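Local coordinates for multiheme cytochrome cf (Carboxydothermus ferrireducens DSM 11255, PDB 6QVM), which probably passes electrons through its many c-type hemes to insoluble Fe(III) outside the cell, working as an S-layer-inserted multiheme cytochrome, at residues E400-G405 with D571-K576; K491-L496 with S546-T551; N556-F561 with Y588-N593. All coordinates share one frame; numbering follows the deposited sequence.

Contact 1 of 3, residues E400-G405 with D571-K576. With NGA (2-acetamido-2-deoxy-beta-D-galactopyranose), chain D; NGA (2-acetamido-2-deoxy-beta-D-galactopyranose), chain B.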
# COMPACT_ATOMS: atom_id res chain seq x y z
N GLU A 400 -24.50 3.32 -4.04
CA GLU A 400 -25.86 3.25 -4.55
C GLU A 400 -26.22 4.57 -5.21
O GLU A 400 -26.07 5.63 -4.61
CB GLU A 400 -26.83 2.94 -3.41
CG GLU A 400 -28.29 2.85 -3.80
CD GLU A 400 -29.19 2.55 -2.61
OE1 GLU A 400 -30.35 2.11 -2.82
OE2 GLU A 400 -28.73 2.74 -1.46
N TYR A 401 -26.68 4.50 -6.46
CA TYR A 401 -26.90 5.68 -7.29
C TYR A 401 -28.38 5.90 -7.55
O TYR A 401 -29.12 4.95 -7.84
CB TYR A 401 -26.20 5.56 -8.64
CG TYR A 401 -24.80 5.00 -8.64
CD1 TYR A 401 -23.92 5.26 -7.61
CD2 TYR A 401 -24.37 4.22 -9.70
CE1 TYR A 401 -22.64 4.74 -7.61
CE2 TYR A 401 -23.09 3.70 -9.73
CZ TYR A 401 -22.23 3.96 -8.68
OH TYR A 401 -20.96 3.44 -8.71
N ALA A 402 -28.79 7.16 -7.49
CA ALA A 402 -30.05 7.62 -8.08
C ALA A 402 -29.66 8.46 -9.29
O ALA A 402 -29.29 9.63 -9.16
CB ALA A 402 -30.88 8.41 -7.07
N ILE A 403 -29.72 7.85 -10.47
CA ILE A 403 -29.41 8.56 -11.71
C ILE A 403 -30.61 9.44 -12.06
O ILE A 403 -31.73 8.94 -12.21
CB ILE A 403 -29.08 7.58 -12.84
CG1 ILE A 403 -27.99 6.60 -12.40
CG2 ILE A 403 -28.64 8.34 -14.08
CD1 ILE A 403 -27.71 5.50 -13.40
N ALA A 404 -30.37 10.74 -12.20
CA ALA A 404 -31.46 11.67 -12.46
C ALA A 404 -32.19 11.32 -13.75
O ALA A 404 -31.56 11.00 -14.76
CB ALA A 404 -30.93 13.10 -12.53
N GLY A 405 -33.52 11.38 -13.71
CA GLY A 405 -34.33 11.01 -14.83
C GLY A 405 -34.54 9.52 -15.00
O GLY A 405 -35.26 9.11 -15.93
N ASP A 571 -27.18 11.20 -7.80
CA ASP A 571 -27.23 11.38 -6.36
C ASP A 571 -26.71 10.10 -5.71
O ASP A 571 -27.30 9.03 -5.88
CB ASP A 571 -28.64 11.71 -5.88
CG ASP A 571 -29.02 13.16 -6.14
OD1 ASP A 571 -28.26 13.85 -6.85
OD2 ASP A 571 -30.08 13.60 -5.64
N ASN A 572 -25.59 10.22 -5.00
CA ASN A 572 -24.95 9.09 -4.34
C ASN A 572 -25.65 8.90 -2.99
O ASN A 572 -25.38 9.63 -2.03
CB ASN A 572 -23.46 9.35 -4.18
CG ASN A 572 -22.68 8.10 -3.83
OD1 ASN A 572 -23.16 7.25 -3.07
ND2 ASN A 572 -21.48 7.98 -4.37
N LEU A 573 -26.54 7.92 -2.93
CA LEU A 573 -27.29 7.67 -1.70
C LEU A 573 -26.44 7.05 -0.61
O LEU A 573 -26.79 7.16 0.57
CB LEU A 573 -28.51 6.79 -1.99
CG LEU A 573 -29.49 7.44 -2.97
CD1 LEU A 573 -30.70 6.57 -3.23
CD2 LEU A 573 -29.91 8.81 -2.46
N THR A 574 -25.33 6.39 -0.97
CA THR A 574 -24.41 5.90 0.05
C THR A 574 -23.74 7.06 0.78
O THR A 574 -23.61 7.03 2.01
CB THR A 574 -23.36 4.99 -0.58
OG1 THR A 574 -23.99 3.99 -1.38
CG2 THR A 574 -22.53 4.32 0.50
N ILE A 575 -23.33 8.09 0.04
CA ILE A 575 -22.79 9.29 0.67
C ILE A 575 -23.87 9.99 1.48
O ILE A 575 -23.65 10.41 2.62
CB ILE A 575 -22.21 10.23 -0.41
CG1 ILE A 575 -21.13 9.52 -1.22
CG2 ILE A 575 -21.66 11.50 0.23
CD1 ILE A 575 -20.01 8.95 -0.38
N LYS A 576 -25.07 10.10 0.90
CA LYS A 576 -26.12 10.93 1.49
C LYS A 576 -26.58 10.41 2.85
O LYS A 576 -26.94 11.21 3.72
CB LYS A 576 -27.30 11.02 0.53
CG LYS A 576 -28.39 11.98 0.96
CD LYS A 576 -29.59 11.92 0.02
CE LYS A 576 -30.69 12.86 0.48
NZ LYS A 576 -31.77 12.99 -0.53
C1 NGA D . -28.84 -0.58 -0.75
C2 NGA D . -30.19 -0.45 -0.04
C3 NGA D . -30.11 0.62 1.07
C4 NGA D . -28.92 0.27 1.95
C5 NGA D . -27.63 0.07 1.15
C6 NGA D . -26.48 -0.37 2.05
C7 NGA D . -31.87 -1.20 -1.67
C8 NGA D . -31.69 -2.60 -1.14
N2 NGA D . -31.17 -0.22 -1.09
O3 NGA D . -31.27 0.74 1.89
O4 NGA D . -29.19 -0.94 2.61
O5 NGA D . -27.81 -0.91 0.16
O6 NGA D . -26.11 0.69 2.89
O7 NGA D . -32.64 -1.01 -2.61
C1 NGA B . -32.33 1.39 1.13
C2 NGA B . -33.74 1.32 1.78
C3 NGA B . -34.57 1.60 0.53
C4 NGA B . -34.25 2.99 0.01
C5 NGA B . -32.77 3.16 -0.22
C6 NGA B . -32.46 4.59 -0.63
C7 NGA B . -34.27 -0.15 3.76
C8 NGA B . -34.11 -1.56 4.28
N2 NGA B . -33.95 0.04 2.46
O3 NGA B . -35.94 1.78 0.58
O4 NGA B . -34.69 3.92 0.98
O5 NGA B . -32.08 2.79 0.96
O6 NGA B . -31.09 4.60 -0.93
O7 NGA B . -34.69 0.72 4.53
O HOH W 1 -26.12 2.74 -0.05
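Glu400, which reaches out beside Leu573 and Thr574, carries the main flat group here, its carboxylate. Over one face lie O6 of the chain B sugar, which gives a weak bond to OE2, and, farther off, Leu573 CB. On the opposite side sits the chain D sugar, whose C1 is 3.4 Å from Glu400 OE2 and whose N2 donates from that side to Glu400 OE1 (3.0 Å); OE1 also bonds Thr409 OG1. Near the rim, water 1, lying only slightly out of the carboxylate plane, donates to OE2 and also bonds Thr574 OG1. With CG anti to the backbone N (chi1 179°) and the chain extended beyond it, the carboxylate is carried out to the sugars, a reach the shorter aspartate would not have. The backbones run antiparallel: Ala402 N donates to Asp571 O (2.9 Å) and Asp571 N to Ala402 O (3.0 Å, nearly straight at 178°), while Leu573 N donates to Glu400 O (2.9 Å). Where the second backbone turns into helix 573-576, the hydroxyl Thr574 OG1 accepts from Glu400 N (2.8 Å) and so extends the pairing with a side chain. Asn572, the N-cap, accepts Ile575 N at OD1 from above the amide plane, and weakly Thr574 N; its ND2 donates to Asp399, a ligand of the bound calcium. The small Ala402 leaves room for Leu573 CD1 at 4.3 Å from its CB. Strand 400-403 and the end of strand 567-572 form an antiparallel pair that runs into an N-capped helix, with a glycan bound at its Glu400 end.

Contact 2 of 3, residues K491-L496 with S546-T551. With HEC (heme c), chain N.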
# COMPACT_ATOMS: atom_id res chain seq x y z
N LYS A 491 -1.96 -1.37 -15.06
CA LYS A 491 -1.83 -1.51 -16.51
C LYS A 491 -2.18 -0.18 -17.16
O LYS A 491 -2.70 0.74 -16.53
CB LYS A 491 -2.75 -2.60 -17.08
CG LYS A 491 -2.53 -4.01 -16.54
CD LYS A 491 -3.63 -4.93 -17.07
CE LYS A 491 -3.64 -6.27 -16.35
NZ LYS A 491 -2.64 -7.23 -16.90
N GLU A 492 -1.88 -0.11 -18.46
CA GLU A 492 -2.39 0.99 -19.27
C GLU A 492 -3.92 0.97 -19.21
O GLU A 492 -4.53 -0.10 -19.24
CB GLU A 492 -1.90 0.86 -20.71
CG GLU A 492 -2.08 2.10 -21.57
N PRO A 493 -4.57 2.14 -19.09
CA PRO A 493 -6.02 2.16 -18.83
C PRO A 493 -6.86 1.27 -19.74
O PRO A 493 -7.69 0.50 -19.23
CB PRO A 493 -6.37 3.64 -18.99
CG PRO A 493 -5.13 4.34 -18.57
CD PRO A 493 -3.98 3.49 -19.04
N ASN A 494 -6.68 1.36 -21.06
CA ASN A 494 -7.45 0.50 -21.96
C ASN A 494 -7.20 -0.97 -21.66
O ASN A 494 -8.15 -1.74 -21.46
CB ASN A 494 -7.10 0.81 -23.42
CG ASN A 494 -7.83 2.03 -23.95
OD1 ASN A 494 -8.70 2.59 -23.29
ND2 ASN A 494 -7.47 2.45 -25.16
N GLU A 495 -5.93 -1.37 -21.57
CA GLU A 495 -5.61 -2.76 -21.27
C GLU A 495 -6.19 -3.21 -19.94
O GLU A 495 -6.49 -4.39 -19.76
CB GLU A 495 -4.09 -2.94 -21.28
N LEU A 496 -6.35 -2.28 -18.99
CA LEU A 496 -6.96 -2.63 -17.71
C LEU A 496 -8.43 -3.01 -17.88
O LEU A 496 -8.87 -4.06 -17.40
CB LEU A 496 -6.82 -1.46 -16.73
CG LEU A 496 -7.45 -1.66 -15.35
CD1 LEU A 496 -6.50 -2.41 -14.43
CD2 LEU A 496 -7.86 -0.33 -14.76
N SER A 546 -9.90 7.56 -30.95
CA SER A 546 -8.98 8.40 -30.17
C SER A 546 -9.43 8.55 -28.73
O SER A 546 -8.68 9.11 -27.92
CB SER A 546 -8.83 9.78 -30.82
OG SER A 546 -8.06 9.70 -32.01
N ALA A 547 -10.62 8.08 -28.39
CA ALA A 547 -11.05 8.01 -27.00
C ALA A 547 -10.54 6.74 -26.34
O ALA A 547 -10.30 5.72 -27.00
CB ALA A 547 -12.57 8.06 -26.89
N GLU A 548 -10.35 6.80 -25.03
CA GLU A 548 -10.14 5.61 -24.23
C GLU A 548 -11.43 5.26 -23.51
O GLU A 548 -12.36 6.06 -23.44
CB GLU A 548 -9.02 5.83 -23.20
CG GLU A 548 -7.66 6.13 -23.80
CD GLU A 548 -6.58 6.22 -22.75
OE1 GLU A 548 -5.84 5.23 -22.57
OE2 GLU A 548 -6.49 7.27 -22.07
N CYS A 549 -11.47 4.03 -22.98
CA CYS A 549 -12.60 3.62 -22.15
C CYS A 549 -12.85 4.65 -21.05
O CYS A 549 -13.99 5.05 -20.81
CB CYS A 549 -12.34 2.25 -21.52
SG CYS A 549 -11.62 1.03 -22.63
N VAL A 550 -11.78 5.11 -20.40
CA VAL A 550 -11.91 6.04 -19.29
C VAL A 550 -12.39 7.42 -19.74
O VAL A 550 -12.92 8.18 -18.92
CB VAL A 550 -10.56 6.15 -18.56
CG1 VAL A 550 -10.20 4.84 -17.90
CG2 VAL A 550 -9.46 6.56 -19.54
N THR A 551 -12.22 7.77 -21.02
CA THR A 551 -12.67 9.08 -21.48
C THR A 551 -14.17 9.24 -21.27
O THR A 551 -14.63 10.27 -20.78
CB THR A 551 -12.33 9.26 -22.96
OG1 THR A 551 -10.96 8.88 -23.20
CG2 THR A 551 -12.51 10.72 -23.40
FE HEC N . -18.36 1.94 -22.99
CHA HEC N . -21.56 1.00 -22.26
CHB HEC N . -17.19 -0.96 -21.42
CHC HEC N . -15.22 2.62 -24.04
CHD HEC N . -19.45 5.02 -24.16
NA HEC N . -19.19 0.33 -22.02
C1A HEC N . -20.55 0.16 -21.82
C2A HEC N . -20.73 -1.08 -21.09
C3A HEC N . -19.53 -1.61 -20.85
C4A HEC N . -18.54 -0.74 -21.43
CMA HEC N . -19.27 -2.92 -20.08
CAA HEC N . -22.09 -1.66 -20.65
CBA HEC N . -22.49 -0.87 -19.42
CGA HEC N . -23.97 -1.03 -19.20
O1A HEC N . -24.66 0.02 -19.05
O2A HEC N . -24.45 -2.18 -19.17
NB HEC N . -16.54 1.01 -22.74
C1B HEC N . -16.29 -0.22 -22.15
C2B HEC N . -14.92 -0.60 -22.44
C3B HEC N . -14.37 0.40 -23.16
C4B HEC N . -15.38 1.43 -23.36
CMB HEC N . -14.26 -1.90 -21.94
CAB HEC N . -12.92 0.47 -23.70
CBB HEC N . -12.64 -0.67 -24.71
NC HEC N . -17.51 3.54 -23.89
C1C HEC N . -16.17 3.59 -24.25
C2C HEC N . -15.93 4.86 -24.91
C3C HEC N . -17.11 5.52 -24.99
C4C HEC N . -18.11 4.70 -24.33
CMC HEC N . -14.57 5.30 -25.51
CAC HEC N . -17.37 6.92 -25.61
CBC HEC N . -17.10 6.92 -27.13
ND HEC N . -20.22 2.87 -23.18
C1D HEC N . -20.42 4.15 -23.70
C2D HEC N . -21.83 4.42 -23.69
C3D HEC N . -22.50 3.18 -23.10
C4D HEC N . -21.42 2.26 -22.81
CMD HEC N . -22.53 5.71 -24.18
CAD HEC N . -24.02 2.98 -22.87
CBD HEC N . -24.26 2.79 -21.38
CGD HEC N . -25.33 3.74 -20.89
O1D HEC N . -25.11 4.42 -19.86
O2D HEC N . -26.41 3.81 -21.54
O HOH W 2 -9.47 3.17 -20.65
O HOH W 3 -7.77 4.52 -27.21
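Asn494 and Glu548 meet through similar first torsions: in each, CG stands beside its own backbone N and anti to the carbonyl carbon, at chi1 -81° in Asn494. This places Asn494 CG near the other segment, and the further turn about CB-CG (chi2 -8°) points OD1 at the far backbone, where it accepts from Cys549 N (3.1 Å), the donor lying slightly out of the carbonyl plane. OD1 also receives a hydrogen from water 2 (2.8 Å), which in turn accepts from Val550 N. At the other branch Asn494 ND2 donates to water 3 (2.9 Å), and this water donates to Ala547 O. One amide, offering both an acceptor and a donor, therefore serves three backbone groups of 547-550, Cys549 N directly and Val550 N and Ala547 O through water, a task for which asparagine is well matched. An alanine here would probably leave Cys549 N without its side-chain acceptor and waters 2 and 3 without one of their anchors. Cys549 is the first cysteine of a CXXCH heme-attachment sequence: its SG is joined by a thioether to CAB of the chain N heme c (1.8 Å), and the bond from Asn494 ties its backbone to the helix that carries Cys497 of the preceding CXXCH. Glu548 crosses the amide obliquely, the two planes 67° apart, with its CB 3.3 Å from Asn494 OD1. Thr551 OG1 accepts from Glu548 N (2.8 Å) and steadies this turn. Pro493, whose lack of an N-H costs nothing in the first turn of helix 493-500, sets its CB against Val550 CG1 at 4.2 Å, and Val550 also touches further hemes.

Contact 3 of 3, residues N556-F561 with Y588-N593. With HEC (heme c), chain L.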
# COMPACT_ATOMS: atom_id res chain seq x y z
N ASN A 556 -13.16 13.05 -15.47
CA ASN A 556 -12.62 13.71 -14.28
C ASN A 556 -12.27 12.72 -13.17
O ASN A 556 -12.31 13.07 -11.99
CB ASN A 556 -13.59 14.78 -13.77
CG ASN A 556 -13.84 15.87 -14.80
OD1 ASN A 556 -12.90 16.42 -15.38
ND2 ASN A 556 -15.11 16.18 -15.03
N GLY A 557 -11.97 11.48 -13.53
CA GLY A 557 -11.62 10.47 -12.54
C GLY A 557 -12.79 9.86 -11.81
O GLY A 557 -12.57 9.09 -10.87
N TYR A 558 -14.03 10.16 -12.21
CA TYR A 558 -15.18 9.59 -11.52
C TYR A 558 -15.25 8.08 -11.74
O TYR A 558 -15.03 7.58 -12.85
CB TYR A 558 -16.47 10.24 -12.01
CG TYR A 558 -16.81 11.53 -11.30
CD1 TYR A 558 -17.11 11.52 -9.95
CD2 TYR A 558 -16.84 12.74 -11.97
CE1 TYR A 558 -17.43 12.69 -9.29
CE2 TYR A 558 -17.14 13.92 -11.32
CZ TYR A 558 -17.44 13.88 -9.97
OH TYR A 558 -17.76 15.05 -9.32
N HIS A 559 -15.55 7.35 -10.66
CA HIS A 559 -15.67 5.90 -10.69
C HIS A 559 -17.12 5.43 -10.73
O HIS A 559 -17.43 4.32 -10.29
CB HIS A 559 -14.97 5.28 -9.47
CG HIS A 559 -13.48 5.38 -9.52
ND1 HIS A 559 -12.81 6.58 -9.66
CD2 HIS A 559 -12.52 4.42 -9.43
CE1 HIS A 559 -11.51 6.35 -9.67
NE2 HIS A 559 -11.31 5.06 -9.52
N TYR A 560 -18.03 6.27 -11.24
CA TYR A 560 -19.41 5.81 -11.40
C TYR A 560 -19.56 4.90 -12.61
O TYR A 560 -20.45 4.04 -12.62
CB TYR A 560 -20.36 7.01 -11.53
CG TYR A 560 -20.53 7.80 -10.25
CD1 TYR A 560 -21.37 7.37 -9.25
CD2 TYR A 560 -19.83 8.99 -10.05
CE1 TYR A 560 -21.53 8.08 -8.08
CE2 TYR A 560 -19.98 9.71 -8.88
CZ TYR A 560 -20.84 9.26 -7.90
OH TYR A 560 -20.99 9.97 -6.74
N PHE A 561 -18.72 5.08 -13.63
CA PHE A 561 -18.70 4.26 -14.84
C PHE A 561 -19.96 4.41 -15.68
O PHE A 561 -20.04 3.86 -16.78
CB PHE A 561 -18.45 2.79 -14.50
CG PHE A 561 -17.09 2.52 -13.93
CD1 PHE A 561 -16.00 2.35 -14.76
CD2 PHE A 561 -16.90 2.44 -12.56
CE1 PHE A 561 -14.74 2.10 -14.23
CE2 PHE A 561 -15.65 2.19 -12.03
CZ PHE A 561 -14.57 2.03 -12.87
N TYR A 588 -23.25 14.83 -2.01
CA TYR A 588 -23.62 13.55 -2.62
C TYR A 588 -23.98 13.67 -4.09
O TYR A 588 -24.29 12.65 -4.71
CB TYR A 588 -24.78 12.93 -1.84
CG TYR A 588 -25.98 13.84 -1.71
CD1 TYR A 588 -26.08 14.75 -0.67
CD2 TYR A 588 -27.01 13.80 -2.64
CE1 TYR A 588 -27.17 15.59 -0.55
CE2 TYR A 588 -28.11 14.63 -2.54
CZ TYR A 588 -28.18 15.52 -1.49
OH TYR A 588 -29.27 16.36 -1.38
N LYS A 589 -23.97 14.87 -4.66
CA LYS A 589 -24.32 15.07 -6.06
C LYS A 589 -23.06 15.05 -6.92
O LYS A 589 -22.08 15.73 -6.62
CB LYS A 589 -25.06 16.39 -6.28
CG LYS A 589 -26.38 16.52 -5.55
CD LYS A 589 -26.93 17.93 -5.68
CE LYS A 589 -28.31 18.03 -5.08
NZ LYS A 589 -29.19 16.93 -5.57
N ALA A 590 -23.11 14.28 -8.00
CA ALA A 590 -22.05 14.23 -8.99
C ALA A 590 -22.65 14.46 -10.37
O ALA A 590 -23.73 13.95 -10.68
CB ALA A 590 -21.31 12.89 -8.95
N SER A 591 -21.94 15.21 -11.20
CA SER A 591 -22.44 15.59 -12.51
C SER A 591 -21.26 15.73 -13.46
O SER A 591 -20.29 16.42 -13.13
CB SER A 591 -23.22 16.90 -12.43
OG SER A 591 -24.31 16.89 -13.33
N TYR A 592 -21.34 15.09 -14.63
CA TYR A 592 -20.28 15.23 -15.61
C TYR A 592 -20.81 15.04 -17.02
O TYR A 592 -21.90 14.51 -17.24
CB TYR A 592 -19.13 14.25 -15.34
CG TYR A 592 -19.53 12.80 -15.14
CD1 TYR A 592 -19.71 11.95 -16.23
CD2 TYR A 592 -19.68 12.27 -13.87
CE1 TYR A 592 -20.05 10.61 -16.05
CE2 TYR A 592 -20.03 10.94 -13.68
CZ TYR A 592 -20.22 10.12 -14.77
OH TYR A 592 -20.56 8.80 -14.58
N ASN A 593 -20.00 15.48 -17.98
CA ASN A 593 -20.26 15.30 -19.41
C ASN A 593 -19.24 14.30 -19.95
O ASN A 593 -18.03 14.55 -19.88
CB ASN A 593 -20.16 16.64 -20.14
CG ASN A 593 -20.56 16.56 -21.61
OD1 ASN A 593 -20.29 15.57 -22.29
ND2 ASN A 593 -21.19 17.62 -22.11
FE HEC L . -9.47 4.17 -9.20
CHA HEC L . -8.40 6.92 -10.95
CHB HEC L . -8.70 5.74 -6.26
CHC HEC L . -10.96 1.59 -7.46
CHD HEC L . -9.48 2.24 -12.04
NA HEC L . -8.67 5.98 -8.69
C1A HEC L . -8.32 6.99 -9.57
C2A HEC L . -7.86 8.12 -8.79
C3A HEC L . -7.94 7.79 -7.49
C4A HEC L . -8.45 6.44 -7.41
CMA HEC L . -7.56 8.69 -6.31
CAA HEC L . -7.40 9.47 -9.37
CBA HEC L . -8.68 10.22 -9.75
CGA HEC L . -8.35 11.53 -10.42
O1A HEC L . -8.62 12.58 -9.79
O2A HEC L . -7.83 11.53 -11.57
NB HEC L . -9.76 3.73 -7.24
C1B HEC L . -9.44 4.57 -6.19
C2B HEC L . -10.03 4.02 -4.99
C3B HEC L . -10.64 2.86 -5.31
C4B HEC L . -10.49 2.67 -6.74
CMB HEC L . -9.88 4.65 -3.59
CAB HEC L . -11.41 1.90 -4.36
CBB HEC L . -12.62 2.59 -3.67
NC HEC L . -10.02 2.24 -9.64
C1C HEC L . -10.72 1.39 -8.80
C2C HEC L . -11.16 0.23 -9.56
C3C HEC L . -10.82 0.44 -10.85
C4C HEC L . -10.06 1.68 -10.91
CMC HEC L . -12.04 -0.91 -8.98
CAC HEC L . -11.05 -0.51 -12.07
CBC HEC L . -12.54 -0.84 -12.33
ND HEC L . -9.01 4.53 -11.18
C1D HEC L . -9.10 3.56 -12.18
C2D HEC L . -8.70 4.17 -13.42
C3D HEC L . -8.37 5.62 -13.09
C4D HEC L . -8.60 5.77 -11.67
CMD HEC L . -8.64 3.48 -14.80
CAD HEC L . -7.91 6.71 -14.08
CBD HEC L . -9.13 7.59 -14.34
CGD HEC L . -8.85 8.59 -15.44
O1D HEC L . -9.41 9.71 -15.37
O2D HEC L . -8.06 8.26 -16.37
O HOH W 4 -17.74 7.73 -13.96
O HOH W 5 -19.81 16.86 -10.19
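Tyr558 can be followed outward from CB, which lies 4.0 Å from Tyr592 CE2. Farther along, CG lies near Tyr592 CD2 and CE2, and Tyr558 CD2 makes the tightest approach of the pair, 3.4 Å to Tyr592 CD2. The planes are inclined by only 25°, yet with 5.3 Å between centroids the rings are offset and little of one lies over the other. On the other branch CE1 packs on the methyl of Ala590, 3.9 Å from its CB, and CZ follows at nearly that distance. At the tip the hydroxyl Tyr558 OH bonds water 5 (2.9 Å), which accepts from Ser591 N, so the phenol is linked to the strand backbone through water. Ala590 suits its place by being small, its CB touched by Tyr558 and, at 3.4 Å, by Tyr560 CE2. Tyr560 CD2 lies at the edge of the Tyr592 ring, near its plane. A chi1 of 51° sets Tyr592 CG between the backbone N and the carbonyl carbon, and the ring follows toward loop 556-561; its hydroxyl is hydrogen-bonded to Lys562 O and accepts from water 4, which itself accepts from Phe561 N. Between Tyr558 and Tyr560 in sequence, His559 points the other way and binds the iron of the chain L heme c through NE2 (2.1 Å), His477 being the other protein ligand. Gly557 suits its place because a side-chain carbon there would probably clash with a propionate of that heme. The loop 556-561 lies after helix 549-553 and before strand 567-572, wedged between a heme and the outermost strand 589-593, which pairs with 567-572; Tyr560 and Tyr592 also touch that inner strand, at Ile570 and Ile568.

Contacts 1 and 3 adjoin, their centres 11 Å apart, because strands 567-572 and 589-593 are neighbours in one four-stranded antiparallel sheet. Asn572 N probably bonds Tyr588 O (2.8 Å), Asn572 ND2 probably bonds Tyr560 OH (3.1 Å), and the rings of Tyr401 and Tyr560 meet edge-to-face. Contact 2 stands apart from the sheet: its centre is about 17 Å from that of contact 3, with nearest atoms about 6 Å apart, and about 26 Å from that of contact 1. Hemes lie near all three: contact 1 borders one at the Tyr401 side chain (about 5 Å), contact 3 holds an iron-ligating histidine and contact 2 a heme-bearing cysteine; glycan and calcium sit at contact 1.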